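Local coordinates for protein citrate synthase (PDB 6ABX) that probably catalyses the condensation of oxaloacetate with acetyl-CoA and water to give citrate and free CoA, a step of the tricarboxylic acid cycle, at residues A[69-74]-A[116-121]; A[126-131]-A[154-159]; A[312-317]-A[322-327]. One frame throughout, in Å; residues are numbered along the deposited sequence.

Contact 1: residues A[69-74]-A[116-121]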
ATOM      1  N   ALA A  69      -6.324  10.242 -23.744  1.00 13.85           N
ATOM      2  CA  ALA A  69      -7.733  10.573 -23.937  1.00 14.90           C
ATOM      3  C   ALA A  69      -8.538   9.299 -24.247  1.00 15.99           C
ATOM      4  O   ALA A  69      -9.694   9.140 -23.837  1.00 15.40           O
ATOM      5  CB  ALA A  69      -7.876  11.602 -25.019  1.00 15.50           C
ATOM      6  N   GLU A  70      -7.916   8.378 -25.010  1.00 13.37           N
ATOM      7  CA  GLU A  70      -8.571   7.148 -25.408  1.00 15.14           C
ATOM      8  C   GLU A  70      -8.505   6.039 -24.326  1.00 15.83           C
ATOM      9  O   GLU A  70      -9.036   4.943 -24.571  1.00 16.46           O
ATOM     10  CB  GLU A  70      -7.970   6.654 -26.727  1.00 16.38           C
ATOM     11  CG  GLU A  70      -8.230   7.563 -27.888  1.00 16.65           C
ATOM     12  CD  GLU A  70      -9.662   7.747 -28.353  1.00 18.69           C
ATOM     13  OE1 GLU A  70      -9.910   8.729 -29.076  1.00 20.07           O
ATOM     14  OE2 GLU A  70     -10.532   6.872 -28.041  1.00 18.87           O
ATOM     15  N   GLU A  71      -8.019   6.317 -23.092  1.00 13.99           N
ATOM     16  CA  GLU A  71      -7.894   5.320 -22.052  1.00 13.68           C
ATOM     17  C   GLU A  71      -8.723   5.690 -20.799  1.00 12.26           C
ATOM     18  O   GLU A  71      -8.575   5.083 -19.747  1.00 14.60           O
ATOM     19  CB  GLU A  71      -6.438   5.130 -21.668  1.00 18.04           C
ATOM     20  CG  GLU A  71      -5.642   4.580 -22.826  1.00 24.20           C
ATOM     21  CD  GLU A  71      -5.542   3.081 -22.903  1.00 32.65           C
ATOM     22  OE1 GLU A  71      -4.749   2.660 -23.756  1.00 36.38           O
ATOM     23  OE2 GLU A  71      -6.227   2.347 -22.083  1.00 31.96           O
ATOM     24  N   ARG A  72      -9.655   6.618 -20.973  1.00 11.63           N
ATOM     25  CA  ARG A  72     -10.416   7.238 -19.848  1.00 11.68           C
ATOM     26  C   ARG A  72     -11.631   6.442 -19.349  1.00 11.99           C
ATOM     27  O   ARG A  72     -12.123   6.784 -18.243  1.00 12.07           O
ATOM     28  CB  ARG A  72     -10.884   8.632 -20.223  1.00 11.69           C
ATOM     29  CG  ARG A  72      -9.770   9.653 -20.326  1.00 11.82           C
ATOM     30  CD  ARG A  72     -10.333  10.941 -20.879  1.00 12.24           C
ATOM     31  NE  ARG A  72      -9.330  11.952 -21.049  1.00 11.69           N
ATOM     32  CZ  ARG A  72      -9.397  12.961 -21.895  1.00 11.83           C
ATOM     33  NH1 ARG A  72     -10.541  13.221 -22.532  1.00 10.86           N
ATOM     34  NH2 ARG A  72      -8.337  13.741 -22.048  1.00 12.09           N
ATOM     35  N   SER A  73     -12.139   5.466 -20.120  1.00 12.98           N
ATOM     36  CA  SER A  73     -13.378   4.742 -19.775  1.00 13.47           C
ATOM     37  C   SER A  73     -13.118   3.776 -18.638  1.00 14.03           C
ATOM     38  O   SER A  73     -12.019   3.190 -18.596  1.00 15.82           O
ATOM     39  CB  SER A  73     -13.935   3.919 -20.940  1.00 15.42           C
ATOM     40  OG  SER A  73     -14.353   4.787 -21.928  1.00 22.97           O
ATOM     41  N   ILE A  74     -14.130   3.593 -17.797  1.00 13.49           N
ATOM     42  CA  ILE A  74     -14.042   2.622 -16.724  1.00 14.45           C
ATOM     43  C   ILE A  74     -15.001   1.456 -16.990  1.00 14.76           C
ATOM     44  O   ILE A  74     -16.066   1.618 -17.622  1.00 13.78           O
ATOM     45  CB  ILE A  74     -14.281   3.294 -15.365  1.00 15.02           C
ATOM     46  CG1 ILE A  74     -15.618   4.036 -15.320  1.00 14.07           C
ATOM     47  CG2 ILE A  74     -13.119   4.210 -15.018  1.00 15.55           C
ATOM     48  CD1 ILE A  74     -15.959   4.635 -13.949  1.00 15.84           C
ATOM     49  N   ALA A 116       0.370   2.962 -15.936  1.00 12.53           N
ATOM     50  CA  ALA A 116       0.380   4.297 -15.291  1.00 12.69           C
ATOM     51  C   ALA A 116      -0.541   5.249 -16.068  1.00 12.71           C
ATOM     52  O   ALA A 116      -1.311   6.001 -15.505  1.00 10.92           O
ATOM     53  CB  ALA A 116       1.799   4.805 -15.209  1.00 12.72           C
ATOM     54  N   ILE A 117      -0.463   5.173 -17.383  1.00 12.45           N
ATOM     55  CA  ILE A 117      -1.305   6.002 -18.281  1.00 13.52           C
ATOM     56  C   ILE A 117      -2.784   5.644 -18.096  1.00 12.07           C
ATOM     57  O   ILE A 117      -3.605   6.572 -17.921  1.00 12.17           O
ATOM     58  CB  ILE A 117      -0.872   5.857 -19.756  1.00 14.20           C
ATOM     59  CG1 ILE A 117       0.463   6.565 -19.996  1.00 15.74           C
ATOM     60  CG2 ILE A 117      -1.967   6.352 -20.699  1.00 13.32           C
ATOM     61  CD1 ILE A 117       1.108   6.147 -21.312  1.00 17.97           C
ATOM     62  N   LYS A 118      -3.109   4.345 -17.986  1.00 12.06           N
ATOM     63  CA  LYS A 118      -4.469   3.948 -17.749  1.00 12.87           C
ATOM     64  C   LYS A 118      -5.001   4.522 -16.428  1.00 11.97           C
ATOM     65  O   LYS A 118      -6.120   5.054 -16.351  1.00 12.55           O
ATOM     66  CB  LYS A 118      -4.609   2.431 -17.794  1.00 15.30           C
ATOM     67  CG  LYS A 118      -4.565   1.871 -19.212  1.00 18.44           C
ATOM     68  CD  LYS A 118      -4.638   0.381 -19.243  1.00 20.62           C
ATOM     69  CE  LYS A 118      -4.890  -0.082 -20.665  1.00 26.43           C
ATOM     70  NZ  LYS A 118      -4.851  -1.555 -20.759  1.00 33.98           N
ATOM     71  N   MET A 119      -4.235   4.374 -15.362  1.00 12.26           N
ATOM     72  CA  MET A 119      -4.678   4.876 -14.053  1.00 11.56           C
ATOM     73  C   MET A 119      -4.866   6.403 -14.103  1.00 12.02           C
ATOM     74  O   MET A 119      -5.854   6.968 -13.573  1.00 11.60           O
ATOM     75  CB  MET A 119      -3.688   4.497 -12.946  1.00 13.18           C
ATOM     76  CG  MET A 119      -3.741   3.027 -12.573  1.00 12.82           C
ATOM     77  SD  MET A 119      -2.593   2.634 -11.243  1.00 12.87           S
ATOM     78  CE  MET A 119      -1.189   2.019 -12.166  1.00 14.58           C
ATOM     79  N   THR A 120      -3.936   7.113 -14.736  1.00 11.04           N
ATOM     80  CA  THR A 120      -3.958   8.540 -14.799  1.00 10.17           C
ATOM     81  C   THR A 120      -5.180   9.020 -15.608  1.00 11.22           C
ATOM     82  O   THR A 120      -5.859   9.958 -15.226  1.00 11.89           O
ATOM     83  CB  THR A 120      -2.662   9.087 -15.415  1.00 11.32           C
ATOM     84  OG1 THR A 120      -1.541   8.653 -14.623  1.00 12.21           O
ATOM     85  CG2 THR A 120      -2.666  10.588 -15.543  1.00 10.55           C
ATOM     86  N   ALA A 121      -5.516   8.313 -16.676  1.00 10.40           N
ATOM     87  CA  ALA A 121      -6.678   8.613 -17.479  1.00 10.88           C
ATOM     88  C   ALA A 121      -7.975   8.341 -16.727  1.00 10.67           C
ATOM     89  O   ALA A 121      -8.962   9.092 -16.888  1.00 13.12           O
ATOM     90  CB  ALA A 121      -6.670   7.839 -18.796  1.00 10.74           C
TER

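Contact 2: residues A[126-131]-A[154-159]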
ATOM      1  N   ILE A 126     -13.540   8.244 -12.327  1.00 10.79           N
ATOM      2  CA  ILE A 126     -14.060   7.695 -11.045  1.00 10.56           C
ATOM      3  C   ILE A 126     -14.453   8.843 -10.123  1.00  9.50           C
ATOM      4  O   ILE A 126     -15.546   8.857  -9.520  1.00 10.59           O
ATOM      5  CB  ILE A 126     -13.002   6.781 -10.394  1.00 11.01           C
ATOM      6  CG1 ILE A 126     -12.781   5.515 -11.230  1.00 11.15           C
ATOM      7  CG2 ILE A 126     -13.345   6.456  -8.954  1.00 11.94           C
ATOM      8  CD1 ILE A 126     -11.544   4.736 -10.910  1.00 11.56           C
ATOM      9  N   ILE A 127     -13.571   9.844  -9.985  1.00  9.28           N
ATOM     10  CA  ILE A 127     -13.836  10.940  -9.087  1.00  9.49           C
ATOM     11  C   ILE A 127     -15.124  11.662  -9.510  1.00  9.65           C
ATOM     12  O   ILE A 127     -15.962  12.021  -8.673  1.00  9.31           O
ATOM     13  CB  ILE A 127     -12.658  11.926  -9.053  1.00 10.79           C
ATOM     14  CG1 ILE A 127     -11.444  11.246  -8.409  1.00 10.37           C
ATOM     15  CG2 ILE A 127     -13.034  13.198  -8.305  1.00 11.94           C
ATOM     16  CD1 ILE A 127     -10.189  12.080  -8.492  1.00 10.96           C
ATOM     17  N   SER A 128     -15.220  11.922 -10.808  1.00 10.48           N
ATOM     18  CA  SER A 128     -16.367  12.642 -11.391  1.00 10.76           C
ATOM     19  C   SER A 128     -17.689  11.871 -11.137  1.00 12.58           C
ATOM     20  O   SER A 128     -18.695  12.493 -10.746  1.00 12.00           O
ATOM     21  CB  SER A 128     -16.101  12.935 -12.851  1.00 12.34           C
ATOM     22  OG  SER A 128     -14.976  13.788 -13.005  1.00 12.61           O
ATOM     23  N   LEU A 129     -17.672  10.549 -11.312  1.00 10.82           N
ATOM     24  CA  LEU A 129     -18.852   9.722 -11.038  1.00 12.57           C
ATOM     25  C   LEU A 129     -19.208   9.725  -9.555  1.00 12.70           C
ATOM     26  O   LEU A 129     -20.389   9.862  -9.218  1.00 12.90           O
ATOM     27  CB  LEU A 129     -18.610   8.321 -11.564  1.00 13.21           C
ATOM     28  CG  LEU A 129     -19.751   7.333 -11.360  1.00 14.24           C
ATOM     29  CD1 LEU A 129     -21.045   7.861 -11.961  1.00 14.84           C
ATOM     30  CD2 LEU A 129     -19.328   6.024 -12.002  1.00 14.21           C
ATOM     31  N   ILE A 130     -18.210   9.755  -8.650  1.00 11.04           N
ATOM     32  CA  ILE A 130     -18.529   9.950  -7.245  1.00 11.52           C
ATOM     33  C   ILE A 130     -19.295  11.265  -7.082  1.00 11.52           C
ATOM     34  O   ILE A 130     -20.333  11.285  -6.418  1.00 12.99           O
ATOM     35  CB  ILE A 130     -17.284   9.909  -6.331  1.00 10.79           C
ATOM     36  CG1 ILE A 130     -16.589   8.561  -6.344  1.00 11.67           C
ATOM     37  CG2 ILE A 130     -17.679  10.358  -4.905  1.00 11.80           C
ATOM     38  CD1 ILE A 130     -15.232   8.549  -5.659  1.00 12.44           C
ATOM     39  N   GLN A 131     -18.741  12.366  -7.612  1.00 11.35           N
ATOM     40  CA  GLN A 131     -19.322  13.674  -7.397  1.00 12.25           C
ATOM     41  C   GLN A 131     -20.737  13.770  -7.979  1.00 14.26           C
ATOM     42  O   GLN A 131     -21.606  14.314  -7.320  1.00 13.38           O
ATOM     43  CB  GLN A 131     -18.458  14.761  -8.019  1.00 13.23           C
ATOM     44  CG  GLN A 131     -19.061  16.129  -7.869  1.00 15.92           C
ATOM     45  CD  GLN A 131     -18.901  16.568  -6.454  1.00 20.27           C
ATOM     46  OE1 GLN A 131     -17.820  17.057  -6.039  1.00 23.48           O
ATOM     47  NE2 GLN A 131     -19.957  16.311  -5.684  1.00 23.16           N
ATOM     48  N   TYR A 154     -15.631  18.997 -17.504  1.00 11.39           N
ATOM     49  CA  TYR A 154     -16.806  18.574 -18.293  1.00 12.78           C
ATOM     50  C   TYR A 154     -17.544  17.429 -17.584  1.00 12.23           C
ATOM     51  O   TYR A 154     -18.753  17.440 -17.442  1.00 12.39           O
ATOM     52  CB  TYR A 154     -16.370  18.159 -19.698  1.00 13.19           C
ATOM     53  CG  TYR A 154     -17.403  17.389 -20.464  1.00 13.56           C
ATOM     54  CD1 TYR A 154     -18.553  18.020 -20.908  1.00 16.34           C
ATOM     55  CD2 TYR A 154     -17.290  16.032 -20.663  1.00 15.53           C
ATOM     56  CE1 TYR A 154     -19.549  17.294 -21.549  1.00 16.92           C
ATOM     57  CE2 TYR A 154     -18.260  15.299 -21.335  1.00 15.68           C
ATOM     58  CZ  TYR A 154     -19.387  15.949 -21.801  1.00 18.76           C
ATOM     59  OH  TYR A 154     -20.380  15.241 -22.442  1.00 20.26           O
ATOM     60  N   MET A 155     -16.811  16.475 -17.031  1.00 10.81           N
ATOM     61  CA  MET A 155     -17.417  15.328 -16.402  1.00 10.78           C
ATOM     62  C   MET A 155     -18.098  15.714 -15.079  1.00 11.43           C
ATOM     63  O   MET A 155     -18.950  14.979 -14.612  1.00 12.63           O
ATOM     64  CB  MET A 155     -16.407  14.213 -16.171  1.00 11.37           C
ATOM     65  CG  MET A 155     -15.930  13.541 -17.482  1.00 11.61           C
ATOM     66  SD  MET A 155     -14.934  12.078 -17.181  1.00 12.45           S
ATOM     67  CE  MET A 155     -13.638  12.823 -16.176  1.00 12.04           C
ATOM     68  N   ILE A 156     -17.621  16.762 -14.396  1.00 10.99           N
ATOM     69  CA  ILE A 156     -18.283  17.261 -13.168  1.00 14.73           C
ATOM     70  C   ILE A 156     -19.518  18.095 -13.494  1.00 15.58           C
ATOM     71  O   ILE A 156     -20.546  18.024 -12.777  1.00 14.39           O
ATOM     72  CB  ILE A 156     -17.255  18.100 -12.360  1.00 17.81           C
ATOM     73  CG1 ILE A 156     -16.043  17.277 -11.946  1.00 22.32           C
ATOM     74  CG2 ILE A 156     -17.907  18.744 -11.156  1.00 22.63           C
ATOM     75  CD1 ILE A 156     -16.398  16.337 -10.855  1.00 20.29           C
ATOM     76  N   ARG A 157     -19.366  19.020 -14.454  1.00 15.62           N
ATOM     77  CA  ARG A 157     -20.390  20.036 -14.710  1.00 17.66           C
ATOM     78  C   ARG A 157     -21.416  19.543 -15.717  1.00 20.11           C
ATOM     79  O   ARG A 157     -22.567  20.005 -15.705  1.00 20.01           O
ATOM     80  CB  ARG A 157     -19.720  21.328 -15.195  1.00 20.16           C
ATOM     81  CG  ARG A 157     -19.087  22.123 -14.053  1.00 22.59           C
ATOM     82  CD  ARG A 157     -17.614  22.293 -14.187  1.00 28.39           C
ATOM     83  NE  ARG A 157     -17.088  23.419 -13.417  1.00 27.66           N
ATOM     84  CZ  ARG A 157     -16.427  24.397 -13.955  1.00 27.91           C
ATOM     85  NH1 ARG A 157     -16.562  24.649 -15.249  1.00 27.34           N
ATOM     86  NH2 ARG A 157     -15.591  25.074 -13.203  1.00 24.20           N
ATOM     87  N   GLY A 158     -21.003  18.675 -16.634  1.00 17.64           N
ATOM     88  CA  GLY A 158     -21.872  18.206 -17.728  1.00 19.36           C
ATOM     89  C   GLY A 158     -21.955  19.196 -18.865  1.00 20.05           C
ATOM     90  O   GLY A 158     -22.768  19.034 -19.766  1.00 22.37           O
ATOM     91  N   GLU A 159     -21.111  20.222 -18.839  1.00 21.67           N
ATOM     92  CA  GLU A 159     -20.926  21.124 -19.965  1.00 23.80           C
ATOM     93  C   GLU A 159     -19.465  21.557 -20.006  1.00 21.80           C
ATOM     94  O   GLU A 159     -18.761  21.511 -18.988  1.00 19.64           O
ATOM     95  CB  GLU A 159     -21.896  22.307 -19.915  1.00 30.11           C
ATOM     96  CG  GLU A 159     -21.765  23.224 -18.737  1.00 34.12           C
ATOM     97  CD  GLU A 159     -22.662  24.461 -18.860  1.00 45.22           C
ATOM     98  OE1 GLU A 159     -23.197  24.912 -17.826  1.00 50.55           O
ATOM     99  OE2 GLU A 159     -22.831  24.981 -19.997  1.00 54.35           O
TER

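Contact 3: residues A[312-317]-A[322-327]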
ATOM      1  N   LEU A 312      -9.414  25.363  -1.559  1.00 14.15           N
ATOM      2  CA  LEU A 312     -10.253  26.465  -1.987  1.00 16.07           C
ATOM      3  C   LEU A 312     -10.351  26.563  -3.513  1.00 15.83           C
ATOM      4  O   LEU A 312     -11.429  26.758  -4.079  1.00 17.51           O
ATOM      5  CB  LEU A 312      -9.714  27.753  -1.346  1.00 18.18           C
ATOM      6  CG  LEU A 312     -10.386  29.040  -1.799  1.00 20.15           C
ATOM      7  CD1 LEU A 312     -11.881  28.941  -1.601  1.00 18.41           C
ATOM      8  CD2 LEU A 312      -9.803  30.209  -1.028  1.00 21.10           C
ATOM      9  N   VAL A 313      -9.225  26.359  -4.205  1.00 16.23           N
ATOM     10  CA  VAL A 313      -9.202  26.348  -5.689  1.00 15.07           C
ATOM     11  C   VAL A 313     -10.065  25.206  -6.242  1.00 15.62           C
ATOM     12  O   VAL A 313     -10.879  25.455  -7.105  1.00 16.50           O
ATOM     13  CB  VAL A 313      -7.760  26.285  -6.216  1.00 16.58           C
ATOM     14  CG1 VAL A 313      -7.694  25.947  -7.697  1.00 16.05           C
ATOM     15  CG2 VAL A 313      -7.020  27.581  -5.920  1.00 16.49           C
ATOM     16  N   PHE A 314      -9.924  24.000  -5.706  1.00 15.70           N
ATOM     17  CA  PHE A 314     -10.721  22.853  -6.194  1.00 15.40           C
ATOM     18  C   PHE A 314     -12.205  23.053  -5.861  1.00 15.54           C
ATOM     19  O   PHE A 314     -13.080  22.741  -6.658  1.00 15.72           O
ATOM     20  CB  PHE A 314     -10.161  21.556  -5.627  1.00 17.15           C
ATOM     21  CG  PHE A 314      -8.860  21.172  -6.283  1.00 20.84           C
ATOM     22  CD1 PHE A 314      -8.778  21.007  -7.647  1.00 25.04           C
ATOM     23  CD2 PHE A 314      -7.733  20.930  -5.526  1.00 30.92           C
ATOM     24  CE1 PHE A 314      -7.578  20.661  -8.255  1.00 26.54           C
ATOM     25  CE2 PHE A 314      -6.533  20.580  -6.146  1.00 29.78           C
ATOM     26  CZ  PHE A 314      -6.452  20.504  -7.508  1.00 27.68           C
ATOM     27  N   TYR A 315     -12.504  23.618  -4.681  1.00 15.39           N
ATOM     28  CA  TYR A 315     -13.872  23.955  -4.320  1.00 16.67           C
ATOM     29  C   TYR A 315     -14.458  24.975  -5.307  1.00 17.06           C
ATOM     30  O   TYR A 315     -15.636  24.842  -5.710  1.00 18.65           O
ATOM     31  CB  TYR A 315     -13.921  24.451  -2.868  1.00 17.10           C
ATOM     32  CG  TYR A 315     -15.288  24.886  -2.398  1.00 17.00           C
ATOM     33  CD1 TYR A 315     -16.287  23.949  -2.206  1.00 18.68           C
ATOM     34  CD2 TYR A 315     -15.574  26.199  -2.097  1.00 18.34           C
ATOM     35  CE1 TYR A 315     -17.552  24.313  -1.774  1.00 19.45           C
ATOM     36  CE2 TYR A 315     -16.845  26.592  -1.672  1.00 18.84           C
ATOM     37  CZ  TYR A 315     -17.831  25.643  -1.510  1.00 20.33           C
ATOM     38  OH  TYR A 315     -19.084  25.960  -1.056  1.00 22.73           O
ATOM     39  N   ALA A 316     -13.671  25.975  -5.683  1.00 18.00           N
ATOM     40  CA  ALA A 316     -14.067  27.047  -6.586  1.00 20.55           C
ATOM     41  C   ALA A 316     -14.451  26.462  -7.952  1.00 24.20           C
ATOM     42  O   ALA A 316     -15.299  26.984  -8.647  1.00 26.47           O
ATOM     43  CB  ALA A 316     -12.976  28.078  -6.710  1.00 23.19           C
ATOM     44  N   MET A 317     -13.842  25.345  -8.317  1.00 19.56           N
ATOM     45  CA  MET A 317     -14.134  24.771  -9.587  1.00 23.18           C
ATOM     46  C   MET A 317     -15.262  23.744  -9.577  1.00 22.14           C
ATOM     47  O   MET A 317     -15.644  23.296 -10.661  1.00 22.92           O
ATOM     48  CB  MET A 317     -12.832  24.218 -10.127  1.00 25.39           C
ATOM     49  CG  MET A 317     -12.076  25.435 -10.583  1.00 32.90           C
ATOM     50  SD  MET A 317     -10.673  25.053 -11.523  1.00 35.15           S
ATOM     51  CE  MET A 317      -9.970  23.836 -10.417  1.00 34.77           C
ATOM     52  N   ASP A 322     -14.543  17.007   0.345  1.00 20.25           N
ATOM     53  CA  ASP A 322     -13.955  15.801   0.804  1.00 22.70           C
ATOM     54  C   ASP A 322     -13.460  14.952  -0.387  1.00 20.09           C
ATOM     55  O   ASP A 322     -12.878  13.906  -0.155  1.00 19.41           O
ATOM     56  CB  ASP A 322     -14.877  15.024   1.717  1.00 27.49           C
ATOM     57  CG  ASP A 322     -16.001  14.408   0.944  1.00 27.73           C
ATOM     58  OD1 ASP A 322     -16.244  14.898  -0.162  1.00 32.67           O
ATOM     59  OD2 ASP A 322     -16.635  13.459   1.480  1.00 33.52           O
ATOM     60  N   LEU A 323     -13.690  15.396  -1.629  1.00 16.24           N
ATOM     61  CA  LEU A 323     -13.028  14.735  -2.787  1.00 15.40           C
ATOM     62  C   LEU A 323     -11.596  15.231  -2.953  1.00 14.87           C
ATOM     63  O   LEU A 323     -10.837  14.654  -3.812  1.00 13.23           O
ATOM     64  CB  LEU A 323     -13.855  14.993  -4.042  1.00 17.30           C
ATOM     65  CG  LEU A 323     -15.196  14.279  -4.051  1.00 20.63           C
ATOM     66  CD1 LEU A 323     -15.877  14.440  -5.388  1.00 23.48           C
ATOM     67  CD2 LEU A 323     -15.019  12.796  -3.753  1.00 23.03           C
ATOM     68  N   PHE A 324     -11.169  16.284  -2.236  1.00 14.19           N
ATOM     69  CA  PHE A 324      -9.854  16.879  -2.551  1.00 15.02           C
ATOM     70  C   PHE A 324      -8.710  15.852  -2.473  1.00 13.04           C
ATOM     71  O   PHE A 324      -7.843  15.859  -3.353  1.00 11.86           O
ATOM     72  CB  PHE A 324      -9.485  18.088  -1.680  1.00 18.03           C
ATOM     73  CG  PHE A 324      -8.064  18.534  -1.982  1.00 28.85           C
ATOM     74  CD1 PHE A 324      -7.692  18.859  -3.286  1.00 34.79           C
ATOM     75  CD2 PHE A 324      -7.056  18.452  -1.032  1.00 36.24           C
ATOM     76  CE1 PHE A 324      -6.377  19.177  -3.600  1.00 37.79           C
ATOM     77  CE2 PHE A 324      -5.751  18.791  -1.348  1.00 36.64           C
ATOM     78  CZ  PHE A 324      -5.406  19.141  -2.632  1.00 37.10           C
ATOM     79  N   PRO A 325      -8.642  14.928  -1.485  1.00 12.41           N
ATOM     80  CA  PRO A 325      -7.556  13.950  -1.452  1.00 11.54           C
ATOM     81  C   PRO A 325      -7.529  13.055  -2.701  1.00 10.60           C
ATOM     82  O   PRO A 325      -6.432  12.649  -3.184  1.00 10.64           O
ATOM     83  CB  PRO A 325      -7.819  13.083  -0.217  1.00 13.15           C
ATOM     84  CG  PRO A 325      -8.729  13.962   0.665  1.00 15.15           C
ATOM     85  CD  PRO A 325      -9.447  14.942  -0.231  1.00 13.83           C
ATOM     86  N   THR A 326      -8.710  12.810  -3.271  1.00  9.51           N
ATOM     87  CA  THR A 326      -8.749  11.971  -4.502  1.00  9.17           C
ATOM     88  C   THR A 326      -8.111  12.754  -5.657  1.00  9.52           C
ATOM     89  O   THR A 326      -7.481  12.127  -6.583  1.00  9.37           O
ATOM     90  CB  THR A 326     -10.114  11.379  -4.851  1.00 10.37           C
ATOM     91  OG1 THR A 326     -11.032  12.395  -5.260  1.00 10.28           O
ATOM     92  CG2 THR A 326     -10.710  10.571  -3.713  1.00 11.19           C
ATOM     93  N   ILE A 327      -8.420  14.049  -5.726  1.00 10.57           N
ATOM     94  CA  ILE A 327      -7.904  14.895  -6.793  1.00 11.47           C
ATOM     95  C   ILE A 327      -6.369  14.964  -6.687  1.00 11.56           C
ATOM     96  O   ILE A 327      -5.629  14.885  -7.721  1.00 11.41           O
ATOM     97  CB  ILE A 327      -8.588  16.272  -6.744  1.00 12.58           C
ATOM     98  CG1 ILE A 327     -10.089  16.135  -6.958  1.00 13.85           C
ATOM     99  CG2 ILE A 327      -7.997  17.195  -7.789  1.00 13.38           C
ATOM    100  CD1 ILE A 327     -10.829  17.382  -6.562  1.00 14.57           C
TER

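Contact 1: residues A[69-74]-A[116-121]
Arg72 and Ala121 bring their CA atoms to 4.6 Å where a type I beta turn, running from Ala69 to Arg72, takes the chain off the end of helix 58-69 and lays it against helix 112-134. The small side chain of Ala121 is consistent with so close an approach. Ala121 CB points at the turn and lies 3.5 Å from Glu71 O, while Arg72 CG comes alongside and rests 3.6 Å from Ala121 O.

Glu71 and Lys118 carry the outer half. The glutamate is bent at its second torsion (chi2 -91°), which brings the carboxylate against the aliphatic stem of the lysine, an extended chain that it meets at a slant. OE2 does the touching, 3.1 Å from Lys118 CE and 3.4 Å from Lys118 CG. Lys118 NZ runs on past it, 4.3 Å from Glu71 OE2, so the charges are neighbours without forming a salt bridge.

Arg72 sends its extended arm elsewhere. Its guanidinium has Ala69 CA 3.5 Å above one face, over the centre, and NH1 is bonded to Leu146 O; the residue's own carbonyl oxygen takes a bond from Thr125 OG1 further along the helix. Trp51 of helix 43-52 and Val333 of helix 324-343 back the helical segment.

The contact is thus a worked case of a loop that meets a helix by van der Waals touch, carbon on carbon and carbon on oxygen, with opposite charges nearby. The carboxylate probably attracts the ammonium and its polarised CE hydrogens, while the directional bonds of Arg72, to Thr125 and Leu146, reach outside the two segments and probably help to hold the turn.

Contact 2: residues A[126-131]-A[154-159]
Gln131 meets Ile156 with its aliphatic stem, CB 3.8 Å from Ile156 CD1, while its flat carboxamide turns to another partner, OE1 accepting from Asp320 N. The other flat group, the ring of Tyr154, turns from the interface and has Glu159 C at its edge, in plane. Here two helices of the mainly helical citrate synthase fold pack together, 112-134 against the last turn of 148-157.

Ser128 is the point of closest backbone approach, its CA 5.3 Å from that of Ile156. A side chain this short probably helps the helices come so near, and it is enclosed on arrival. Met155 CB abuts the hydroxyl at 3.5 Å from Ser128 OG, and the methionine then folds at its third torsion (chi3 -58°), which returns the methyl to the same oxygen, with CE 3.6 Å from Ser128 OG. The end of the isoleucine adds a third carbon, CD1, over the base of the serine and 3.7 Å from Ser128 CA.

A buried hydroxyl among carbons needs a polar partner, and Ser128 OG finds one within its own helix, donating to Pro124 O a turn earlier. Ile156 O is likewise satisfied from helix 112-134, so one polar bond from just beyond the segment, Arg132 NH1 to Ile156 O, supplements the apolar seam. The second helix stops directly afterwards: Gly158, whose positive phi (80°) takes the chain out of helical conformation, still gives its N to Tyr154 O at 2.7 Å.

Contact 3: residues A[312-317]-A[322-327]
Phe314 lays one ring face under the branch methyl of Ile327, whose CG2 stands 3.7 Å from the ring centroid and 20° off the normal, a CH-pi contact displaced toward the CE1 rim. The two side chains run alongside each other in opposing senses. Ile327 CG2 is anti to the backbone N, which carries this methyl, rather than the longer CG1 branch, onto the ring.

Phe324 comes to the same ring rim to rim. The centroids are 5.1 Å apart and the planes inclined at 29°, so neither ring covers the other; the shortest carbon approaches between them are too close to be real, and the fine detail of this pair is doubtful. A serine in place of Phe314 would probably leave Ile327 CG2 without its aromatic face and open a gap beside Phe324.

The second segment is braced at its start. Leu323 O receives Thr326 OG1 at 2.7 Å, in the carbonyl plane and on a lone pair, and also Ile327 N at 3.1 Å.

Phe324 lies about 5 Å, side chain to side chain, from Asp307, a predicted active-site residue, which places this apolar cluster close to the predicted active site. Helix 310-316 and helix 324-343 pack across it, Leu169 of helix 163-174 touches Phe314, and helix 112-134 meets Leu323 and Thr326.

Overall arrangement
Read from the N terminus, the three contacts follow one another in series, none nested in or crossing another. Contact 1 closes a loop of 41 mostly helical residues, bringing the turn after helix 58-69 back to helix 112-134. Further along that same helix contact 2 opens, and its shorter loop of 22 residues returns with helix 148-157. Contact 3 comes much later and spans only four residues, joining helix 310-316 to the start of helix 324-343. Helix 112-134 is the common thread: Ile74 packs on Ile126 and Leu129 between contacts 1 and 2, and Leu323 packs on Ile130. A second tie between contacts 2 and 3 comes from helix 148-157, where Arg157 NH2 probably bonds to Met317 O.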